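Local atomic coordinates of cellulose biosynthesis protein BcsG (Salmonella typhimurium LT2, PDB entry 5OLT), a protein that is required for cellulose biosynthesis, its extramembrane part being a zinc-binding domain of the alkaline phosphatase family. Residues C67-S72 with N291-V296; K93-G98 with V262-H267; I107-A112 with S316-I321. All coordinates share one frame; numbering follows the deposited sequence. Where two conformers were deposited one is given.

Contact 1 of 3, residues C67-S72 with N291-V296. With ZN (zinc ion), chain B.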
loop_
_atom_site.group_PDB
_atom_site.type_symbol
_atom_site.label_atom_id
_atom_site.label_comp_id
_atom_site.label_asym_id
_atom_site.label_seq_id
_atom_site.Cartn_x
_atom_site.Cartn_y
_atom_site.Cartn_z
ATOM N N CYS A 67 0.777 -1.313 -9.607
ATOM C CA CYS A 67 -0.510 -1.072 -10.270
ATOM C C CYS A 67 -1.202 -2.404 -10.593
ATOM O O CYS A 67 -0.542 -3.350 -11.021
ATOM C CB CYS A 67 -0.253 -0.251 -11.553
ATOM S SG CYS A 67 -1.740 0.197 -12.515
ATOM N N SER A 68 -2.534 -2.448 -10.426
ATOM C CA SER A 68 -3.346 -3.515 -11.037
ATOM C C SER A 68 -3.048 -4.920 -10.487
ATOM O O SER A 68 -2.866 -5.867 -11.265
ATOM C CB SER A 68 -3.242 -3.482 -12.576
ATOM O OG SER A 68 -3.707 -2.228 -13.063
ATOM N N LEU A 69 -3.081 -5.048 -9.155
ATOM C CA LEU A 69 -2.826 -6.312 -8.469
ATOM C C LEU A 69 -3.709 -6.364 -7.226
ATOM O O LEU A 69 -3.416 -5.688 -6.232
ATOM C CB LEU A 69 -1.332 -6.412 -8.099
ATOM C CG LEU A 69 -0.980 -7.688 -7.300
ATOM C CD1 LEU A 69 -1.279 -8.924 -8.114
ATOM C CD2 LEU A 69 0.512 -7.619 -6.943
ATOM N N SER A 70 -4.739 -7.205 -7.265
ATOM C CA SER A 70 -5.559 -7.512 -6.065
ATOM C C SER A 70 -5.515 -9.002 -5.758
ATOM O O SER A 70 -5.071 -9.809 -6.587
ATOM C CB SER A 70 -7.012 -7.094 -6.299
ATOM O OG SER A 70 -7.585 -7.941 -7.300
ATOM N N TRP A 71 -6.004 -9.379 -4.581
ATOM C CA TRP A 71 -6.120 -10.809 -4.299
ATOM C C TRP A 71 -6.989 -11.518 -5.310
ATOM O O TRP A 71 -6.665 -12.652 -5.684
ATOM C CB TRP A 71 -6.650 -11.078 -2.898
ATOM C CG TRP A 71 -5.623 -10.905 -1.804
ATOM C CD1 TRP A 71 -5.701 -10.032 -0.726
ATOM C CD2 TRP A 71 -4.416 -11.668 -1.589
ATOM N NE1 TRP A 71 -4.622 -10.189 0.115
ATOM C CE2 TRP A 71 -3.801 -11.171 -0.391
ATOM C CE3 TRP A 71 -3.774 -12.695 -2.305
ATOM C CZ2 TRP A 71 -2.586 -11.698 0.112
ATOM C CZ3 TRP A 71 -2.544 -13.176 -1.834
ATOM C CH2 TRP A 71 -1.966 -12.681 -0.634
ATOM N N SER A 72 -8.097 -10.890 -5.754
ATOM C CA SER A 72 -8.941 -11.481 -6.762
ATOM C C SER A 72 -8.152 -11.764 -8.056
ATOM O O SER A 72 -8.347 -12.794 -8.706
ATOM C CB SER A 72 -10.097 -10.543 -7.049
ATOM O OG SER A 72 -10.938 -11.100 -8.014
ATOM N N ASN A 291 -9.310 -5.103 -2.428
ATOM C CA ASN A 291 -8.658 -5.960 -1.408
ATOM C C ASN A 291 -7.342 -6.491 -2.013
ATOM O O ASN A 291 -7.370 -7.362 -2.886
ATOM C CB ASN A 291 -9.586 -7.096 -1.043
ATOM C CG ASN A 291 -8.950 -8.025 -0.049
ATOM O OD1 ASN A 291 -8.106 -7.597 0.736
ATOM N ND2 ASN A 291 -9.313 -9.320 -0.115
ATOM N N VAL A 292 -6.210 -5.907 -1.589
ATOM C CA VAL A 292 -4.929 -6.116 -2.258
ATOM C C VAL A 292 -3.911 -6.799 -1.358
ATOM O O VAL A 292 -3.945 -6.621 -0.136
ATOM C CB VAL A 292 -4.364 -4.774 -2.791
ATOM C CG1 VAL A 292 -5.318 -4.122 -3.801
ATOM C CG2 VAL A 292 -4.028 -3.773 -1.666
ATOM N N PRO A 293 -2.974 -7.562 -1.967
ATOM C CA PRO A 293 -1.948 -8.253 -1.160
ATOM C C PRO A 293 -0.805 -7.361 -0.747
ATOM O O PRO A 293 0.138 -7.144 -1.509
ATOM C CB PRO A 293 -1.450 -9.353 -2.116
ATOM C CG PRO A 293 -1.648 -8.788 -3.503
ATOM C CD PRO A 293 -2.981 -8.021 -3.385
ATOM N N ALA A 294 -0.857 -6.867 0.475
ATOM C CA ALA A 294 0.219 -6.065 1.002
ATOM C C ALA A 294 1.081 -6.920 1.922
ATOM O O ALA A 294 0.576 -7.749 2.698
ATOM C CB ALA A 294 -0.365 -4.886 1.761
ATOM N N GLY A 295 2.395 -6.735 1.829
ATOM C CA GLY A 295 3.328 -7.541 2.621
ATOM C C GLY A 295 4.513 -6.730 3.059
ATOM O O GLY A 295 4.880 -5.714 2.442
ATOM N N VAL A 296 5.169 -7.208 4.114
ATOM C CA VAL A 296 6.369 -6.559 4.631
ATOM C C VAL A 296 7.408 -7.639 4.836
ATOM O O VAL A 296 7.083 -8.727 5.318
ATOM C CB VAL A 296 6.081 -5.848 5.976
ATOM C CG1 VAL A 296 7.321 -5.120 6.501
ATOM C CG2 VAL A 296 4.922 -4.848 5.828
HETATM ZN ZN ZN B . -2.850 1.699 -11.207
HETATM O O HOH W 1 -5.452 -7.908 1.623
HETATM O O HOH W 2 -9.293 -8.766 -4.206
HETATM O O HOH W 3 -4.128 2.076 -13.321
#
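P293 lies against one face of the W71 indole. Its CB sits 3.5 Å from the centroid of the six-membered ring of W71, 15° off the ring normal, a CH-pi contact. The two side chains slide past each other in opposite directions. W71 CG is anti to the carbonyl carbon (chi1 -78°), and the indole beyond it lies over P293. L69 also meets P293, CG to CG at 4.0 Å. V292 adds CG1, 3.5 Å from L69 O.

The backbones are joined by one direct hydrogen bond. W71 N donates to N291 O over 3.0 Å, with an N-H...O angle of 162°. Water 2 also donates to N291 O and accepts from S72 N, so this carbonyl is gripped twice. Water 1 lies between W71 NE1, a weak bond, and V292 O, to which it probably donates. NE1 also reaches F92 O weakly.

Further out, S70 is the N-cap of helix 71-76. Its OG caps a backbone N of the first turn and D73 OD2 takes S70 N in return, a capping box. W85 meets the W71 ring, while P265 packs on L69, V292 and P293. The contact ties the loop after strand 60-66 to the start of strand 291-299.

C67, at the start of this loop, binds zinc through SG at 2.3 Å. E266, H267 and S102 complete the protein ligands. L69 O is buried without a polar partner. The first helical turn is thus held by one backbone bond and a water bridge, while the proline-indole contact is apolar.

Contact 2 of 3, residues K93-G98 with V262-H267. With ZN (zinc ion), chain B.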
loop_
_atom_site.group_PDB
_atom_site.type_symbol
_atom_site.label_atom_id
_atom_site.label_comp_id
_atom_site.label_asym_id
_atom_site.label_seq_id
_atom_site.Cartn_x
_atom_site.Cartn_y
_atom_site.Cartn_z
ATOM N N LYS A 93 -4.203 -9.872 4.711
ATOM C CA LYS A 93 -5.255 -10.591 4.005
ATOM C C LYS A 93 -6.507 -9.765 3.734
ATOM O O LYS A 93 -7.290 -10.107 2.893
ATOM C CB LYS A 93 -5.604 -11.890 4.752
ATOM C CG LYS A 93 -4.455 -12.894 4.874
ATOM C CD LYS A 93 -3.919 -13.273 3.499
ATOM C CE LYS A 93 -2.808 -14.318 3.571
ATOM N NZ LYS A 93 -3.340 -15.629 4.024
ATOM N N HIS A 94 -6.657 -8.653 4.453
ATOM C CA HIS A 94 -7.803 -7.764 4.277
ATOM C C HIS A 94 -7.313 -6.327 4.291
ATOM O O HIS A 94 -7.817 -5.492 5.064
ATOM C CB HIS A 94 -8.900 -8.053 5.333
ATOM C CG HIS A 94 -9.523 -9.389 5.134
ATOM N ND1 HIS A 94 -10.401 -9.635 4.096
ATOM C CD2 HIS A 94 -9.348 -10.565 5.772
ATOM C CE1 HIS A 94 -10.766 -10.903 4.128
ATOM N NE2 HIS A 94 -10.119 -11.494 5.116
ATOM N N PHE A 95 -6.363 -6.028 3.400
ATOM C CA PHE A 95 -5.842 -4.673 3.217
ATOM C C PHE A 95 -6.643 -4.005 2.112
ATOM O O PHE A 95 -6.718 -4.525 1.005
ATOM C CB PHE A 95 -4.360 -4.743 2.804
ATOM C CG PHE A 95 -3.682 -3.417 2.822
ATOM C CD1 PHE A 95 -3.846 -2.492 1.747
ATOM C CD2 PHE A 95 -2.908 -3.046 3.915
ATOM C CE1 PHE A 95 -3.208 -1.262 1.780
ATOM C CE2 PHE A 95 -2.244 -1.838 3.915
ATOM C CZ PHE A 95 -2.402 -0.936 2.871
ATOM N N ASN A 96 -7.238 -2.853 2.438
ATOM C CA ASN A 96 -8.066 -2.139 1.465
ATOM C C ASN A 96 -7.306 -0.979 0.869
ATOM O O ASN A 96 -6.779 -0.133 1.573
ATOM C CB ASN A 96 -9.318 -1.621 2.167
ATOM C CG ASN A 96 -10.315 -1.061 1.187
ATOM O OD1 ASN A 96 -10.807 -1.811 0.328
ATOM N ND2 ASN A 96 -10.613 0.241 1.286
ATOM N N SER A 97 -7.281 -0.917 -0.466
ATOM C CA SER A 97 -6.502 0.136 -1.132
ATOM C C SER A 97 -7.209 1.504 -1.164
ATOM O O SER A 97 -6.568 2.508 -1.466
ATOM C CB SER A 97 -6.150 -0.261 -2.572
ATOM O OG SER A 97 -7.317 -0.269 -3.359
ATOM N N GLY A 98 -8.496 1.536 -0.840
ATOM C CA GLY A 98 -9.212 2.809 -0.703
ATOM C C GLY A 98 -9.694 3.447 -1.993
ATOM O O GLY A 98 -10.341 4.491 -1.907
ATOM N N VAL A 262 8.294 -2.971 1.809
ATOM C CA VAL A 262 6.836 -2.978 1.902
ATOM C C VAL A 262 6.298 -3.108 0.489
ATOM O O VAL A 262 6.631 -2.274 -0.362
ATOM C CB VAL A 262 6.291 -1.687 2.529
ATOM C CG1 VAL A 262 4.756 -1.745 2.562
ATOM C CG2 VAL A 262 6.888 -1.509 3.919
ATOM N N VAL A 263 5.507 -4.146 0.234
ATOM C CA VAL A 263 4.857 -4.303 -1.052
ATOM C C VAL A 263 3.401 -3.920 -0.837
ATOM O O VAL A 263 2.730 -4.532 0.009
ATOM C CB VAL A 263 4.951 -5.763 -1.541
ATOM C CG1 VAL A 263 4.069 -5.961 -2.789
ATOM C CG2 VAL A 263 6.397 -6.073 -1.836
ATOM N N VAL A 264 2.882 -2.942 -1.585
ATOM C CA VAL A 264 1.481 -2.519 -1.396
ATOM C C VAL A 264 0.919 -2.107 -2.744
ATOM O O VAL A 264 1.345 -1.101 -3.347
ATOM C CB VAL A 264 1.369 -1.398 -0.347
ATOM C CG1 VAL A 264 2.398 -0.309 -0.610
ATOM C CG2 VAL A 264 -0.055 -0.846 -0.184
ATOM N N PRO A 265 0.039 -2.933 -3.274
ATOM C CA PRO A 265 -0.566 -2.587 -4.579
ATOM C C PRO A 265 -1.462 -1.364 -4.479
ATOM O O PRO A 265 -1.998 -1.043 -3.419
ATOM C CB PRO A 265 -1.396 -3.810 -4.935
ATOM C CG PRO A 265 -0.768 -4.914 -4.123
ATOM C CD PRO A 265 -0.363 -4.278 -2.826
ATOM N N GLU A 266 -1.589 -0.685 -5.616
ATOM C CA GLU A 266 -2.470 0.494 -5.693
ATOM C C GLU A 266 -3.941 0.119 -5.658
ATOM O O GLU A 266 -4.761 0.847 -5.083
ATOM C CB GLU A 266 -2.295 1.161 -7.056
ATOM C CG GLU A 266 -0.930 1.723 -7.431
ATOM C CD GLU A 266 -0.940 2.138 -8.887
ATOM O OE1 GLU A 266 -2.026 2.023 -9.509
ATOM O OE2 GLU A 266 0.105 2.552 -9.408
ATOM N N HIS A 267 -4.289 -0.960 -6.375
ATOM C CA HIS A 267 -5.689 -1.365 -6.668
ATOM C C HIS A 267 -5.564 -2.537 -7.616
ATOM O O HIS A 267 -4.494 -2.732 -8.244
ATOM C CB HIS A 267 -6.481 -0.219 -7.415
ATOM C CG HIS A 267 -5.853 0.174 -8.725
ATOM N ND1 HIS A 267 -6.010 -0.575 -9.876
ATOM C CD2 HIS A 267 -4.992 1.174 -9.034
ATOM C CE1 HIS A 267 -5.245 -0.065 -10.837
ATOM N NE2 HIS A 267 -4.633 1.011 -10.361
HETATM ZN ZN ZN B . -2.850 1.699 -11.207
HETATM O O HOH W 3 -4.128 2.076 -13.321
#
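S97 brings its CB to within 3.1 Å of E266 O, a close approach between two segments that share no hydrogen bond. The setting is the central mixed sheet of an alkaline phosphatase-family domain. Strands 90-96 and 259-265 lie on either side of strand 291-299, so this contact reaches across an intervening strand. The two segments meet near their C-terminal ends, where strand 259-265 runs into the zinc site.

S97 OG lies between the backbone N and the carbonyl carbon (chi1 69°). It comes 3.8 Å from H267 CA, but its hydrogen bond goes to T99 O. S97 thus packs against the E266-H267 backbone while its hydroxyl is held within its own loop.

Deeper in the sheet, F95 points toward the other strand. In the V264 conformer given, F95 CE1 touches V264 CG2 at 3.7 Å, and the two side chains cross obliquely. Y318 meets F95 edge-to-face and also touches V264, joining the pair to helix 318-328.

The side chains of E266 and H267 lead to the metal. E266 is extended beyond CG, and its second oxygen, OE2, accepts a bond from N215 ND2. That bond probably helps to orient the carboxylate. E266 OE1 and H267 NE2 lie close together because both bind the ion, not through a hydrogen bond. Water 3 is a further ligand of the metal. E266 OE1 stands 1.9 Å from the zinc. H267 NE2 binds it at 2.1 Å.

Contact 3 of 3, residues I107-A112 with S316-I321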
loop_
_atom_site.group_PDB
_atom_site.type_symbol
_atom_site.label_atom_id
_atom_site.label_comp_id
_atom_site.label_asym_id
_atom_site.label_seq_id
_atom_site.Cartn_x
_atom_site.Cartn_y
_atom_site.Cartn_z
ATOM N N ILE A 107 -1.387 8.776 -3.882
ATOM C CA ILE A 107 -1.507 9.850 -2.914
ATOM C C ILE A 107 -1.912 9.294 -1.539
ATOM O O ILE A 107 -1.359 9.711 -0.519
ATOM C CB ILE A 107 -2.551 10.897 -3.380
ATOM C CG1 ILE A 107 -2.134 11.512 -4.734
ATOM C CG2 ILE A 107 -2.642 12.034 -2.356
ATOM C CD1 ILE A 107 -3.291 12.253 -5.389
ATOM N N ARG A 108 -2.852 8.340 -1.500
ATOM C CA ARG A 108 -3.266 7.755 -0.228
ATOM C C ARG A 108 -2.062 7.089 0.471
ATOM O O ARG A 108 -1.887 7.227 1.670
ATOM C CB ARG A 108 -4.398 6.770 -0.440
ATOM C CG ARG A 108 -5.716 7.457 -0.789
ATOM C CD ARG A 108 -6.867 6.466 -0.963
ATOM N NE ARG A 108 -8.127 7.189 -1.240
ATOM C CZ ARG A 108 -8.831 7.855 -0.317
ATOM N NH1 ARG A 108 -8.484 7.849 0.972
ATOM N NH2 ARG A 108 -9.916 8.557 -0.700
ATOM N N LEU A 109 -1.264 6.348 -0.281
ATOM C CA LEU A 109 -0.088 5.705 0.298
ATOM C C LEU A 109 0.938 6.735 0.784
ATOM O O LEU A 109 1.497 6.587 1.883
ATOM C CB LEU A 109 0.555 4.798 -0.768
ATOM C CG LEU A 109 1.873 4.082 -0.403
ATOM C CD1 LEU A 109 1.822 3.315 0.903
ATOM C CD2 LEU A 109 2.196 3.128 -1.528
ATOM N N LEU A 110 1.165 7.790 -0.006
ATOM C CA LEU A 110 2.106 8.834 0.405
ATOM C C LEU A 110 1.609 9.604 1.636
ATOM O O LEU A 110 2.423 10.107 2.424
ATOM C CB LEU A 110 2.480 9.769 -0.773
ATOM C CG LEU A 110 3.241 8.996 -1.862
ATOM C CD1 LEU A 110 3.244 9.787 -3.143
ATOM C CD2 LEU A 110 4.662 8.675 -1.436
ATOM N N ARG A 111 0.293 9.572 1.873
ATOM C CA ARG A 111 -0.294 10.205 3.053
ATOM C C ARG A 111 -0.639 9.162 4.132
ATOM O O ARG A 111 -1.543 9.353 4.946
ATOM C CB ARG A 111 -1.505 11.048 2.668
ATOM C CG ARG A 111 -1.165 12.222 1.772
ATOM C CD ARG A 111 -2.399 13.070 1.509
ATOM N NE ARG A 111 -2.068 14.114 0.548
ATOM C CZ ARG A 111 -2.900 15.099 0.233
ATOM N NH1 ARG A 111 -4.086 15.176 0.853
ATOM N NH2 ARG A 111 -2.485 16.020 -0.643
ATOM N N ALA A 112 0.146 8.055 4.194
ATOM C CA ALA A 112 -0.192 6.941 5.080
ATOM C C ALA A 112 -0.174 7.267 6.590
ATOM O O ALA A 112 -0.701 6.467 7.364
ATOM C CB ALA A 112 0.763 5.769 4.847
ATOM N N SER A 316 -7.523 -3.594 7.303
ATOM C CA SER A 316 -6.369 -2.719 7.417
ATOM C C SER A 316 -6.274 -1.826 6.196
ATOM O O SER A 316 -6.896 -2.089 5.146
ATOM C CB SER A 316 -5.099 -3.578 7.454
ATOM O OG SER A 316 -5.115 -4.469 8.572
ATOM N N SER A 317 -5.470 -0.794 6.321
ATOM C CA SER A 317 -5.129 0.015 5.155
ATOM C C SER A 317 -3.804 0.725 5.427
ATOM O O SER A 317 -2.997 0.248 6.274
ATOM C CB SER A 317 -6.284 1.011 4.831
ATOM O OG SER A 317 -6.080 1.575 3.539
ATOM N N TYR A 318 -3.564 1.855 4.739
ATOM C CA TYR A 318 -2.243 2.500 4.766
ATOM C C TYR A 318 -1.756 2.868 6.157
ATOM O O TYR A 318 -0.535 2.846 6.409
ATOM C CB TYR A 318 -2.237 3.732 3.875
ATOM C CG TYR A 318 -2.655 3.387 2.466
ATOM C CD1 TYR A 318 -1.805 2.654 1.628
ATOM C CD2 TYR A 318 -3.928 3.729 1.990
ATOM C CE1 TYR A 318 -2.197 2.295 0.336
ATOM C CE2 TYR A 318 -4.341 3.377 0.709
ATOM C CZ TYR A 318 -3.467 2.683 -0.129
ATOM O OH TYR A 318 -3.869 2.301 -1.398
ATOM N N LEU A 319 -2.671 3.228 7.059
ATOM C CA LEU A 319 -2.241 3.637 8.393
ATOM C C LEU A 319 -1.446 2.517 9.078
ATOM O O LEU A 319 -0.489 2.808 9.823
ATOM C CB LEU A 319 -3.434 4.077 9.257
ATOM C CG LEU A 319 -3.099 4.814 10.556
ATOM C CD1 LEU A 319 -2.424 6.159 10.275
ATOM C CD2 LEU A 319 -4.371 4.994 11.373
ATOM N N ALA A 320 -1.817 1.253 8.825
ATOM C CA ALA A 320 -1.073 0.122 9.416
ATOM C C ALA A 320 0.355 0.018 8.871
ATOM O O ALA A 320 1.259 -0.424 9.617
ATOM C CB ALA A 320 -1.816 -1.186 9.199
ATOM N N ILE A 321 0.566 0.404 7.608
ATOM C CA ILE A 321 1.926 0.439 7.047
ATOM C C ILE A 321 2.739 1.519 7.755
ATOM O O ILE A 321 3.855 1.275 8.229
ATOM C CB ILE A 321 1.917 0.674 5.520
ATOM C CG1 ILE A 321 1.095 -0.413 4.795
ATOM C CG2 ILE A 321 3.341 0.856 4.974
ATOM C CD1 ILE A 321 1.583 -1.838 4.973
#
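Two helices of the alkaline phosphatase-family domain meet here through the ring of Y318. The C-terminal turn of helix 102-110, with the loop residue A112 after it, packs on the first turn of helix 318-328. Both helices rest on the central sheet: L109 touches V63 and V264, while A320 touches F92. The contact is buried and is made without a hydrogen bond between the segments.

One face of the Y318 ring lies on the backbone of helix 102-110. L109 N is over the ring centre, 4.0 Å above its plane, and R108 C is displaced toward the rim. Y318 CG is anti to the carbonyl carbon (chi1 -56°). Over the same side of the ring, R108 CB comes 3.6 Å from Y318 CE2. L109 CD1 approaches Y318 CD1 at 3.8 Å, and these two side chains cross at about a right angle.

A112 fits beside the root of the tyrosine. Its CB is 3.8 Å from Y318 CB and 3.6 Å from Y318 O. The backbones at A112 and Y318 come close, their CA atoms 4.9 Å apart.

The polar ends find partners outside the pair. Y318 OH is hydrogen-bonded to S97 O. The tyrosine is thereby tied at its hydroxyl to S97 at the end of strand 90-96. The R108 chain is extended from CG to NE, and NH1 bonds to P117 O.

At the far end of the contact, L319 CA makes a C-H...O contact with A112 O, 3.4 Å long and with an angle of 158° at the hydrogen.

Overall arrangement
From the N terminus the chain passes strand 60-66 and enters residues 67-72. These meet residues 291-296, 219 residues later, closing contact 1. Residues 93-98 follow and meet 262-267, so contact 2 lies wholly within the span of contact 1. Residues 107-112 come next, but their partner 316-321 lies beyond both other closures. Contact 3 therefore crosses contacts 1 and 2. Contacts 1 and 2 touch through neighbouring strands of the central sheet and share the zinc ion and water 3. Contact 3 adds two helices and joins contact 2 through N96 to S317. Contacts 1 and 3 do not touch, their nearest atoms being about 5 Å apart.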